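Local atomic coordinates of 2-(hydroxymethyl)glutarate dehydrogenase (Eubacterium barkeri, PDB entry 3CKY), a protein that catalyses the NAD-dependent interconversion of 2-formylglutarate and (S)-2-hydroxymethylglutarate, a step in the fermentation of nicotinate. Residues 71-74 / 75-79. Numbering follows the deposited sequence.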
loop_
_atom_site.group_PDB
_atom_site.type_symbol
_atom_site.label_atom_id
_atom_site.label_comp_id
_atom_site.label_asym_id
_atom_site.label_seq_id
_atom_site.Cartn_x
_atom_site.Cartn_y
_atom_site.Cartn_z
ATOM N N ALA A 71 23.278 0.593 -9.963
ATOM C CA ALA A 71 24.041 1.784 -9.573
ATOM C C ALA A 71 25.316 1.444 -8.797
ATOM O O ALA A 71 26.310 2.159 -8.882
ATOM C CB ALA A 71 23.175 2.729 -8.757
ATOM N N GLY A 72 25.269 0.361 -8.031
ATOM C CA GLY A 72 26.422 -0.098 -7.280
ATOM C C GLY A 72 27.570 -0.520 -8.179
ATOM O O GLY A 72 28.727 -0.217 -7.897
ATOM N N ILE A 73 27.243 -1.215 -9.266
ATOM C CA ILE A 73 28.250 -1.687 -10.217
ATOM C C ILE A 73 28.762 -0.529 -11.070
ATOM O O ILE A 73 29.939 -0.490 -11.412
ATOM C CB ILE A 73 27.705 -2.833 -11.098
ATOM C CG1 ILE A 73 27.404 -4.056 -10.224
ATOM C CG2 ILE A 73 28.706 -3.209 -12.192
ATOM C CD1 ILE A 73 26.718 -5.184 -10.948
ATOM N N VAL A 74 27.880 0.415 -11.399
ATOM C CA VAL A 74 28.284 1.652 -12.069
ATOM C C VAL A 74 29.374 2.369 -11.254
ATOM O O VAL A 74 30.425 2.703 -11.797
ATOM C CB VAL A 74 27.079 2.592 -12.318
ATOM C CG1 VAL A 74 27.548 3.962 -12.804
ATOM C CG2 VAL A 74 26.099 1.954 -13.328
ATOM N N GLU A 75 29.138 2.579 -9.957
ATOM C CA GLU A 75 30.116 3.260 -9.099
ATOM C C GLU A 75 31.437 2.503 -9.041
ATOM O O GLU A 75 32.516 3.106 -9.098
ATOM C CB GLU A 75 29.599 3.428 -7.672
ATOM C CG GLU A 75 28.523 4.470 -7.511
ATOM C CD GLU A 75 28.245 4.784 -6.052
ATOM O OE1 GLU A 75 27.177 4.364 -5.536
ATOM O OE2 GLU A 75 29.101 5.439 -5.421
ATOM N N THR A 76 31.344 1.181 -8.930
ATOM C CA THR A 76 32.536 0.356 -8.876
ATOM C C THR A 76 33.325 0.483 -10.178
ATOM O O THR A 76 34.530 0.722 -10.154
ATOM C CB THR A 76 32.205 -1.128 -8.613
ATOM O OG1 THR A 76 31.599 -1.269 -7.321
ATOM C CG2 THR A 76 33.473 -1.971 -8.670
ATOM N N VAL A 77 32.644 0.333 -11.308
ATOM C CA VAL A 77 33.295 0.414 -12.612
ATOM C C VAL A 77 33.864 1.811 -12.879
ATOM O O VAL A 77 35.004 1.948 -13.322
ATOM C CB VAL A 77 32.322 0.015 -13.754
ATOM C CG1 VAL A 77 32.889 0.390 -15.116
ATOM C CG2 VAL A 77 32.020 -1.477 -13.682
ATOM N N MET A 78 33.074 2.841 -12.592
ATOM C CA MET A 78 33.443 4.206 -12.955
ATOM C C MET A 78 34.383 4.828 -11.954
ATOM O O MET A 78 35.438 5.337 -12.320
ATOM C CB MET A 78 32.199 5.090 -13.067
ATOM C CG MET A 78 31.259 4.693 -14.185
ATOM S SD MET A 78 32.064 4.612 -15.795
ATOM C CE MET A 78 32.489 6.320 -16.065
ATOM N N ASN A 79 33.973 4.794 -10.689
ATOM C CA ASN A 79 34.622 5.555 -9.632
ATOM C C ASN A 79 35.498 4.689 -8.729
ATOM O O ASN A 79 36.349 5.208 -8.005
ATOM C CB ASN A 79 33.537 6.269 -8.805
ATOM C CG ASN A 79 34.092 7.371 -7.919
ATOM O OD1 ASN A 79 33.474 7.739 -6.913
ATOM N ND2 ASN A 79 35.262 7.906 -8.280
#
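With chi1 at -64°, T76 turns its hydroxyl back beside its own backbone N and toward G72, one helical turn earlier. The first torsion of V74, 171°, instead sets CG1 beside the carbonyl carbon, where it leans forward to M78. The hydroxyl thus joins the backbone N-H of T76 at G72 O: T76 N and T76 OG1 each lie 3.1 Å from G72 O, reaching it from opposite faces of its plane. Threonine suits this exposed place because its hydroxyl can be satisfied by the helix itself.

Around this bond run the other i to i+4 links of an alpha helix. E75 N meets A71 O, V77 N lies 2.8 Å from I73 O, and M78 N binds V74 O with an N-H...O angle of 159°. The methylenes of E75 run past A71 O and the side chain touches M108 of helix 102-114, while the extended chain carries the carboxylate onward, as befits a charged residue on the exposed side.

V74 and M78 form the buried side. They point the same way side by side, with V74 CG1 4.0 Å from M78 CG; the flexible thioether, bent at both later torsions, and the compact valine both suit a surface against M108 and Y119 of strand 118-125. On another, partly exposed flank, the CG2 methyls of I73 and V77 touch at 4.0 Å, and both residues also pack on L68.

At the start of the helix, N70 OD1 accepts from I73 N. Farther along, the V77 side chain approaches I10, part of the probable NAD-binding segment. The chemistry is that of an amphipathic helix in the Rossmann-type domain: on the exposed side the T76 hydroxyl folds back to the backbone, giving G72 O a second donor, and branched and thioether side chains anchor the helix by van der Waals contact.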